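Local structure of 5,10-methylenetetrahydrofolate dehydrogenase (Bombyx mori, 5ZF1) at the interface of chains A and B. The protein catalyses the NADP+-dependent oxidation of 5,10-methylenetetrahydrofolate to 5,10-methenyltetrahydrofolate in one-carbon metabolism. Numbering follows the deposited sequence. Chains: chain A/B, 5,10-methylenetetrahydrofolate dehydrogenase.

Contact 1: the interface of chains A and B. Residues chain A 195-197, 201, 205, 209; chain B 160, 193, 195.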
ATOM      1  N   THR A 195      -3.259   3.422  13.086  1.00 14.84           N
ATOM      2  CA  THR A 195      -2.293   2.454  13.602  1.00 13.99           C
ATOM      3  C   THR A 195      -2.677   1.084  13.081  1.00 13.89           C
ATOM      4  O   THR A 195      -3.828   0.662  13.234  1.00 14.75           O
ATOM      5  CB  THR A 195      -2.286   2.437  15.129  1.00 14.12           C
ATOM      6  OG1 THR A 195      -1.992   3.738  15.630  1.00 17.61           O
ATOM      7  CG2 THR A 195      -1.235   1.405  15.640  1.00 14.15           C
ATOM      8  N   ILE A 196      -1.694   0.363  12.535  1.00 14.68           N
ATOM      9  CA  ILE A 196      -1.886  -0.980  12.015  1.00 13.76           C
ATOM     10  C   ILE A 196      -1.320  -1.948  13.048  1.00 15.93           C
ATOM     11  O   ILE A 196      -0.106  -1.977  13.269  1.00 18.68           O
ATOM     12  CB  ILE A 196      -1.195  -1.161  10.658  1.00 18.30           C
ATOM     13  CG1 ILE A 196      -1.876  -0.268   9.611  1.00 17.98           C
ATOM     14  CG2 ILE A 196      -1.226  -2.642  10.226  1.00 18.90           C
ATOM     15  CD1 ILE A 196      -0.982   0.814   9.089  1.00 32.45           C
ATOM     16  N   CYS A 197      -2.195  -2.718  13.674  1.00 18.47           N
ATOM     17  CA  CYS A 197      -1.795  -3.759  14.620  1.00 16.29           C
ATOM     18  C   CYS A 197      -1.951  -5.109  13.950  1.00 17.95           C
ATOM     19  O   CYS A 197      -2.744  -5.266  13.025  1.00 19.17           O
ATOM     20  CB  CYS A 197      -2.634  -3.709  15.893  1.00 19.09           C
ATOM     21  SG  CYS A 197      -2.461  -2.166  16.819  1.00 22.40           S
ATOM     22  N   THR A 201       1.988  -7.667  17.229  1.00 15.60           N
ATOM     23  CA  THR A 201       1.820  -6.585  18.189  1.00 16.52           C
ATOM     24  C   THR A 201       1.692  -7.170  19.596  1.00 22.77           C
ATOM     25  O   THR A 201       0.793  -7.985  19.840  1.00 18.59           O
ATOM     26  CB  THR A 201       0.589  -5.714  17.829  1.00 16.12           C
ATOM     27  OG1 THR A 201       0.765  -5.191  16.507  1.00 17.82           O
ATOM     28  CG2 THR A 201       0.433  -4.554  18.791  1.00 18.71           C
ATOM     29  N   LYS A 205       0.664  -3.590  24.123  1.00 22.12           N
ATOM     30  CA  LYS A 205       0.624  -2.452  23.205  1.00 20.22           C
ATOM     31  C   LYS A 205      -0.638  -2.479  22.359  1.00 23.53           C
ATOM     32  O   LYS A 205      -1.198  -1.417  22.050  1.00 24.33           O
ATOM     33  CB  LYS A 205       1.865  -2.442  22.326  1.00 22.47           C
ATOM     34  CG  LYS A 205       3.083  -2.012  23.097  1.00 27.21           C
ATOM     35  CD  LYS A 205       4.280  -2.697  22.590  1.00 29.09           C
ATOM     36  CE  LYS A 205       5.426  -2.416  23.528  1.00 36.85           C
ATOM     37  NZ  LYS A 205       6.288  -3.562  23.411  1.00 41.65           N
ATOM     38  N   TYR A 209      -3.213   0.745  22.171  1.00 19.62           N
ATOM     39  CA  TYR A 209      -3.678   1.439  20.958  1.00 16.30           C
ATOM     40  C   TYR A 209      -5.198   1.397  20.854  1.00 22.04           C
ATOM     41  O   TYR A 209      -5.833   2.393  20.487  1.00 19.23           O
ATOM     42  CB  TYR A 209      -3.048   0.813  19.716  1.00 21.41           C
ATOM     43  CG  TYR A 209      -1.634   1.274  19.467  1.00 18.11           C
ATOM     44  CD1 TYR A 209      -1.376   2.584  19.155  1.00 15.62           C
ATOM     45  CD2 TYR A 209      -0.559   0.398  19.567  1.00 19.86           C
ATOM     46  CE1 TYR A 209      -0.099   3.036  18.932  1.00 22.93           C
ATOM     47  CE2 TYR A 209       0.725   0.828  19.339  1.00 20.66           C
ATOM     48  CZ  TYR A 209       0.951   2.157  19.014  1.00 26.37           C
ATOM     49  OH  TYR A 209       2.228   2.624  18.801  1.00 26.75           O
TER
ATOM     50  N   ASN B 160       6.728  -0.091  18.605  1.00 16.01           N
ATOM     51  CA  ASN B 160       5.833   1.000  18.180  1.00 16.54           C
ATOM     52  C   ASN B 160       6.597   1.966  17.282  1.00 14.98           C
ATOM     53  O   ASN B 160       7.542   2.624  17.735  1.00 18.03           O
ATOM     54  CB  ASN B 160       5.303   1.749  19.405  1.00 16.19           C
ATOM     55  CG  ASN B 160       4.302   0.953  20.209  1.00 22.61           C
ATOM     56  OD1 ASN B 160       3.861  -0.123  19.809  1.00 21.01           O
ATOM     57  ND2 ASN B 160       3.929   1.493  21.366  1.00 26.25           N
ATOM     58  N   THR B 193       4.629  -2.263  14.766  1.00 14.86           N
ATOM     59  CA  THR B 193       3.276  -1.715  14.875  1.00 13.84           C
ATOM     60  C   THR B 193       3.368  -0.245  14.465  1.00 17.62           C
ATOM     61  O   THR B 193       3.973   0.548  15.175  1.00 16.29           O
ATOM     62  CB  THR B 193       2.769  -1.839  16.311  1.00 14.08           C
ATOM     63  OG1 THR B 193       2.807  -3.213  16.720  1.00 18.62           O
ATOM     64  CG2 THR B 193       1.321  -1.314  16.426  1.00 16.22           C
ATOM     65  N   THR B 195       2.072   3.559  13.268  1.00 14.12           N
ATOM     66  CA  THR B 195       1.044   4.600  13.199  1.00 16.54           C
ATOM     67  C   THR B 195       1.454   5.564  12.107  1.00 15.91           C
ATOM     68  O   THR B 195       2.597   6.021  12.088  1.00 14.01           O
ATOM     69  CB  THR B 195       0.926   5.354  14.524  1.00 18.64           C
ATOM     70  OG1 THR B 195       0.632   4.433  15.578  1.00 17.90           O
ATOM     71  CG2 THR B 195      -0.177   6.450  14.420  1.00 18.41           C
TER
HETATM   72  O   HOH W   1       2.731   3.138  16.389  1.00 22.64           O
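A:Thr195 and B:Thr195 face each other where two copies of strand 193-197 meet as an antiparallel beta bridge. The strands belong to the NAD(P)-binding domains of the tetrahydrofolate dehydrogenase/cyclohydrolase family. Direct polar links are made by threonine hydroxyls. A:Thr195 OG1 and B:Thr195 OG1 share a hydrogen bond of 2.7 Å. In both residues OG1 stands anti to the carbonyl carbon (chi1 -58°), which turns the hydroxyls towards each other. A second hydroxyl pair joins A:Thr201 OG1 and B:Thr193 OG1 at 2.9 Å, the side chains crossing at about a right angle. Either hydroxyl of each pair could be the donor. A water also bridges the chains. It lies 2.5 Å from the phenol oxygen A:Tyr209 OH and also meets B:Thr195 OG1 and the backbone oxygen B:Thr193 O. Packing surrounds these bonds. A:Thr195 CG2 sits 3.7 Å above the centre of the A:Tyr209 ring, supporting it from its own chain. B:Thr193 CG2 touches ring atom A:Tyr209 CE2 at 3.7 Å and also reaches the methyl of A:Thr195. B:Asn160 comes from the opposite direction, its amide plane turned 65° from the ring. Its OD1 lies in the ring plane at the edge, 3.3 Å from A:Tyr209 CE2. With a leucine in place of A:Tyr209, the water would probably lose its phenol partner, and B:Asn160 and the B:Thr193 methyl their contact with the ring edge. A:Lys205 lays its aliphatic chain beside the same amide.

Contact 2: the interface of chains A and B. Residues chain A 166, 198-200; chain B 157, 180-181, 191.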
ATOM      1  N   ARG A 166      -3.269  -7.182   8.641  1.00 22.62           N
ATOM      2  CA  ARG A 166      -2.522  -6.682   7.497  1.00 23.14           C
ATOM      3  C   ARG A 166      -2.881  -7.379   6.198  1.00 19.71           C
ATOM      4  O   ARG A 166      -2.129  -7.257   5.229  1.00 21.35           O
ATOM      5  CB  ARG A 166      -1.020  -6.881   7.707  1.00 30.87           C
ATOM      6  CG  ARG A 166      -0.390  -6.167   8.840  1.00 35.55           C
ATOM      7  CD  ARG A 166       1.062  -6.646   8.968  1.00 25.72           C
ATOM      8  NE  ARG A 166       1.186  -7.994   9.532  1.00 24.38           N
ATOM      9  CZ  ARG A 166       2.336  -8.506   9.971  1.00 27.40           C
ATOM     10  NH1 ARG A 166       3.451  -7.785   9.889  1.00 24.18           N
ATOM     11  NH2 ARG A 166       2.388  -9.726  10.487  1.00 31.51           N
ATOM     12  N   HIS A 198      -1.172  -6.091  14.404  1.00 16.18           N
ATOM     13  CA  HIS A 198      -1.166  -7.368  13.699  1.00 15.93           C
ATOM     14  C   HIS A 198      -0.744  -8.448  14.687  1.00 17.24           C
ATOM     15  O   HIS A 198      -0.710  -8.218  15.897  1.00 19.09           O
ATOM     16  CB  HIS A 198      -0.244  -7.324  12.473  1.00 17.14           C
ATOM     17  CG  HIS A 198       1.122  -6.783  12.761  1.00 21.04           C
ATOM     18  ND1 HIS A 198       2.062  -7.490  13.485  1.00 20.00           N
ATOM     19  CD2 HIS A 198       1.707  -5.609  12.427  1.00 17.32           C
ATOM     20  CE1 HIS A 198       3.170  -6.772  13.581  1.00 22.82           C
ATOM     21  NE2 HIS A 198       2.987  -5.630  12.938  1.00 17.85           N
ATOM     22  N   ARG A 199      -0.448  -9.639  14.153  1.00 21.67           N
ATOM     23  CA  ARG A 199      -0.279 -10.802  15.014  1.00 24.42           C
ATOM     24  C   ARG A 199       0.959 -10.710  15.882  1.00 23.07           C
ATOM     25  O   ARG A 199       1.071 -11.465  16.855  1.00 23.85           O
ATOM     26  CB  ARG A 199      -0.206 -12.083  14.187  1.00 18.13           C
ATOM     27  CG  ARG A 199       1.046 -12.263  13.363  1.00 25.48           C
ATOM     28  CD  ARG A 199       0.937 -13.547  12.543  1.00 37.76           C
ATOM     29  NE  ARG A 199       0.488 -13.252  11.186  1.00 47.27           N
ATOM     30  CZ  ARG A 199       1.311 -13.016  10.166  1.00 46.93           C
ATOM     31  NH1 ARG A 199       2.627 -13.074  10.347  1.00 51.47           N
ATOM     32  NH2 ARG A 199       0.825 -12.748   8.963  1.00 57.16           N
ATOM     33  N   TYR A 200       1.901  -9.836  15.563  1.00 19.63           N
ATOM     34  CA  TYR A 200       3.080  -9.725  16.420  1.00 15.53           C
ATOM     35  C   TYR A 200       3.053  -8.476  17.290  1.00 20.76           C
ATOM     36  O   TYR A 200       4.022  -8.220  18.009  1.00 20.12           O
ATOM     37  CB  TYR A 200       4.357  -9.762  15.585  1.00 18.04           C
ATOM     38  CG  TYR A 200       4.523 -11.042  14.808  1.00 18.43           C
ATOM     39  CD1 TYR A 200       4.441 -12.289  15.442  1.00 21.59           C
ATOM     40  CD2 TYR A 200       4.745 -11.016  13.431  1.00 18.79           C
ATOM     41  CE1 TYR A 200       4.595 -13.467  14.715  1.00 24.55           C
ATOM     42  CE2 TYR A 200       4.909 -12.194  12.698  1.00 24.61           C
ATOM     43  CZ  TYR A 200       4.822 -13.413  13.348  1.00 29.08           C
ATOM     44  OH  TYR A 200       4.971 -14.581  12.633  1.00 29.93           O
TER
ATOM     45  N   PHE B 157      10.669  -5.438  15.407  1.00 17.41           N
ATOM     46  CA  PHE B 157       9.664  -6.484  15.578  1.00 14.56           C
ATOM     47  C   PHE B 157       8.824  -6.259  16.833  1.00 16.21           C
ATOM     48  O   PHE B 157       9.347  -6.299  17.953  1.00 18.35           O
ATOM     49  CB  PHE B 157      10.383  -7.844  15.646  1.00 14.85           C
ATOM     50  CG  PHE B 157       9.464  -9.003  15.574  1.00 14.53           C
ATOM     51  CD1 PHE B 157       8.762  -9.416  16.701  1.00 12.76           C
ATOM     52  CD2 PHE B 157       9.334  -9.722  14.385  1.00 18.96           C
ATOM     53  CE1 PHE B 157       7.898 -10.483  16.639  1.00 14.79           C
ATOM     54  CE2 PHE B 157       8.483 -10.802  14.324  1.00 20.35           C
ATOM     55  CZ  PHE B 157       7.765 -11.176  15.445  1.00 15.76           C
ATOM     56  N   SER B 180       5.980  -4.758   7.370  1.00 23.77           N
ATOM     57  CA  SER B 180       5.999  -5.953   6.537  1.00 28.97           C
ATOM     58  C   SER B 180       6.128  -7.180   7.427  1.00 29.94           C
ATOM     59  O   SER B 180       6.629  -7.099   8.546  1.00 25.55           O
ATOM     60  CB  SER B 180       7.124  -5.882   5.504  1.00 34.39           C
ATOM     61  OG  SER B 180       8.314  -5.347   6.054  1.00 40.14           O
ATOM     62  N   ASP B 181       5.596  -8.306   6.952  1.00 33.59           N
ATOM     63  CA  ASP B 181       5.781  -9.593   7.619  1.00 26.61           C
ATOM     64  C   ASP B 181       7.013 -10.252   7.024  1.00 35.66           C
ATOM     65  O   ASP B 181       7.075 -10.490   5.814  1.00 36.36           O
ATOM     66  CB  ASP B 181       4.557 -10.492   7.469  1.00 35.26           C
ATOM     67  CG  ASP B 181       4.718 -11.825   8.213  1.00 39.20           C
ATOM     68  OD1 ASP B 181       5.644 -11.935   9.040  1.00 40.65           O
ATOM     69  OD2 ASP B 181       3.925 -12.755   7.965  1.00 47.35           O
ATOM     70  N   ASP B 191       7.876  -5.959  10.776  1.00 17.18           N
ATOM     71  CA  ASP B 191       6.893  -6.398  11.772  1.00 16.91           C
ATOM     72  C   ASP B 191       6.731  -5.404  12.923  1.00 16.45           C
ATOM     73  O   ASP B 191       6.358  -5.776  14.028  1.00 17.79           O
ATOM     74  CB  ASP B 191       7.255  -7.799  12.317  1.00 15.60           C
ATOM     75  CG  ASP B 191       6.911  -8.908  11.334  1.00 21.69           C
ATOM     76  OD1 ASP B 191       5.710  -9.049  11.033  1.00 20.87           O
ATOM     77  OD2 ASP B 191       7.825  -9.635  10.847  1.00 22.97           O
TER
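A:Tyr200 packs against B:Phe157 in a loop contact between NAD(P)-binding domains of the tetrahydrofolate dehydrogenase/cyclohydrolase family. Its CB begins the contact, 3.7 Å from B:Phe157 CZ. The tip of the phenylalanine then lies over one face of the tyrosine ring, offset toward the rim, with CZ 3.3 Å from A:Tyr200 CG. CD1 also meets B:Phe157 CZ, and CE1 lies near it. CD2 reaches the carboxylate oxygen B:Asp191 OD1, which lies at the ring edge in plane; the carboxylate stands at 90° to the ring. CE2 comes near B:Asp181 OD1, also at the edge, 3.7 Å away. At the tip, CZ, which bears the phenol oxygen, lies at the guanidinium edge of A:Arg199, in plane. The opposite ring face is covered by A:Arg199 CG, so the ring is held between aliphatic chain and phenyl tip. A:Tyr200 N donates a 3.1 Å hydrogen bond to A:His198 ND1 and ties the tyrosine backbone to the imidazole.

Salt bridges flank the ring. A:Arg166 NH1 gives B:Asp191 OD1 a nearly straight bond of 2.8 Å (169° at H), in the guanidinium plane, on the anti side of the carboxylate but tilted out of its plane. The face of this guanidinium rests on A:His198. A:Arg199 NH1 bonds B:Asp181 OD2 at 2.7 Å, approaching from above the carboxylate plane. The bend at chi3 (97°) turns its guanidinium edge to B:Asp181 and one face to A:Arg166 NH2.

Contact 3: the interface of chains A and B. Residues chain A 128, 131, 172, 176; chain B 127, 131, 172, 176.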
ATOM      1  N   GLY A 128      -2.102  -1.485  -7.021  1.00 19.49           N
ATOM      2  CA  GLY A 128      -1.133  -0.406  -7.118  1.00 17.45           C
ATOM      3  C   GLY A 128      -1.792   0.945  -7.295  1.00 21.58           C
ATOM      4  O   GLY A 128      -1.355   1.941  -6.712  1.00 19.72           O
ATOM      5  N   CYS A 131      -3.119   2.126  -3.992  1.00 18.71           N
ATOM      6  CA  CYS A 131      -2.116   2.581  -3.037  1.00 21.70           C
ATOM      7  C   CYS A 131      -1.525   3.937  -3.393  1.00 18.70           C
ATOM      8  O   CYS A 131      -0.924   4.570  -2.520  1.00 19.29           O
ATOM      9  CB  CYS A 131      -1.016   1.539  -2.920  1.00 21.46           C
ATOM     10  SG  CYS A 131      -1.647   0.027  -2.140  1.00 25.95           S
ATOM     11  N   MET A 172      -4.996  -4.464   4.580  1.00 15.14           N
ATOM     12  CA  MET A 172      -4.135  -3.460   3.955  1.00 17.81           C
ATOM     13  C   MET A 172      -4.937  -2.398   3.211  1.00 19.56           C
ATOM     14  O   MET A 172      -4.697  -1.199   3.442  1.00 16.20           O
ATOM     15  CB  MET A 172      -3.111  -4.141   3.030  1.00 21.41           C
ATOM     16  CG  MET A 172      -2.138  -3.150   2.381  1.00 22.44           C
ATOM     17  SD  MET A 172      -2.746  -2.342   0.903  1.00 22.36           S
ATOM     18  CE  MET A 172      -2.762  -3.712  -0.248  1.00 25.09           C
ATOM     19  N   MET A 176      -5.116   1.617   4.069  1.00 14.99           N
ATOM     20  CA  MET A 176      -4.662   2.537   3.030  1.00 17.50           C
ATOM     21  C   MET A 176      -5.678   3.653   2.821  1.00 14.71           C
ATOM     22  O   MET A 176      -5.335   4.841   2.882  1.00 16.26           O
ATOM     23  CB  MET A 176      -4.415   1.771   1.733  1.00 17.86           C
ATOM     24  CG  MET A 176      -3.913   2.641   0.551  1.00 21.02           C
ATOM     25  SD  MET A 176      -2.257   3.340   0.867  1.00 23.46           S
ATOM     26  CE  MET A 176      -1.274   1.874   1.135  1.00 24.43           C
TER
ATOM     27  N   ILE B 127       4.818  -0.532  -7.006  1.00 20.44           N
ATOM     28  CA  ILE B 127       4.194  -0.116  -5.757  1.00 19.76           C
ATOM     29  C   ILE B 127       3.184  -1.157  -5.312  1.00 20.63           C
ATOM     30  O   ILE B 127       3.088  -1.489  -4.122  1.00 19.64           O
ATOM     31  CB  ILE B 127       3.538   1.267  -5.931  1.00 21.12           C
ATOM     32  CG1 ILE B 127       4.611   2.346  -6.128  1.00 22.32           C
ATOM     33  CG2 ILE B 127       2.629   1.600  -4.725  1.00 21.92           C
ATOM     34  CD1 ILE B 127       5.366   2.699  -4.861  1.00 24.66           C
ATOM     35  N   CYS B 131       3.080  -3.262  -1.734  1.00 20.29           N
ATOM     36  CA  CYS B 131       1.999  -3.127  -0.775  1.00 22.14           C
ATOM     37  C   CYS B 131       1.333  -4.457  -0.449  1.00 20.23           C
ATOM     38  O   CYS B 131       0.724  -4.583   0.615  1.00 22.22           O
ATOM     39  CB  CYS B 131       0.988  -2.097  -1.294  1.00 22.16           C
ATOM     40  SG  CYS B 131       1.661  -0.408  -1.185  1.00 24.32           S
ATOM     41  N   MET B 172       4.544   6.687   2.567  1.00 15.00           N
ATOM     42  CA  MET B 172       3.755   5.466   2.458  1.00 16.73           C
ATOM     43  C   MET B 172       4.655   4.236   2.302  1.00 18.02           C
ATOM     44  O   MET B 172       4.446   3.242   3.015  1.00 17.30           O
ATOM     45  CB  MET B 172       2.735   5.599   1.317  1.00 17.22           C
ATOM     46  CG  MET B 172       1.799   4.415   1.155  1.00 19.62           C
ATOM     47  SD  MET B 172       2.510   3.108   0.106  1.00 23.58           S
ATOM     48  CE  MET B 172       2.559   3.940  -1.506  1.00 19.73           C
ATOM     49  N   MET B 176       4.799   1.054   4.879  1.00 17.29           N
ATOM     50  CA  MET B 176       4.469  -0.276   4.372  0.70 16.94           C
ATOM     51  C   MET B 176       5.549  -1.283   4.735  1.00 23.80           C
ATOM     52  O   MET B 176       5.244  -2.406   5.152  1.00 23.89           O
ATOM     53  CB  MET B 176       4.265  -0.222   2.856  0.70 21.05           C
ATOM     54  CG  MET B 176       3.704  -1.501   2.229  0.70 28.71           C
ATOM     55  SD  MET B 176       2.010  -1.945   2.719  0.70 24.67           S
ATOM     56  CE  MET B 176       1.048  -0.520   2.231  0.70 26.61           C
TER
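A:Cys131 and B:Cys131 bring their sulfurs together across the two-fold axis. SG of A:Cys131 lies 3.5 Å from SG of B:Cys131. That distance is van der Waals contact, too long for a disulfide. Beside this pair the methyl ends of A:Met176 and B:Met176 meet, CE to CE, also at 3.5 Å, and their side chains run nearly perpendicular. Each methionine extends from its helix with CG anti to the backbone N (chi1 -179° in A:Met176). It then bends at chi2 and chi3 and turns its methyl toward the axis.

Next come the A:Met172 and B:Met172 side chains. B:Met172 CG packs against A:Met176 CE at 4.0 Å, and the twin contact joins A:Met172 CG to B:Met176 CE. The methyl A:Met172 CE reaches the backbone oxygen B:Cys131 O at 3.7 Å, at the end of helix 124-131. B:Ile127 lies one turn earlier in its helix and sets CG2 against A:Cys131 CB at 4.1 Å. A weak hydrogen bond from B:Cys131 SG to B:Ile127 O may help to orient the thiol.

The outer frame is helical. In each chain the two methionines, A:Met172 and A:Met176 or B:Met172 and B:Met176, are one turn apart on the helix starting at residue 171, so both point to the same side. Helix 124-131 delivers the cysteine. This small sulfur-rich core probably helps to hold the two subunits of the dimer together by apolar packing.

The three contacts are parts of one two-fold symmetric interface between the A and B chains. The C-alpha centres of contact 1 and contact 2 are about 9 Å apart. The centre of contact 3 lies about 17 Å from that of contact 1 and about 15 Å from that of contact 2. Contacts 1 and 2 are joined through chain A, where strand 193-197 runs directly into the loop 198-200. Contact 2 is tied to contact 3 along chain B, where B:Ser180 and B:Asp181 follow soon after the helix that carries B:Met176. Strand pairing, charged loops and an apolar helical core thus probably act together to hold the NAD(P)-binding domains as a dimer.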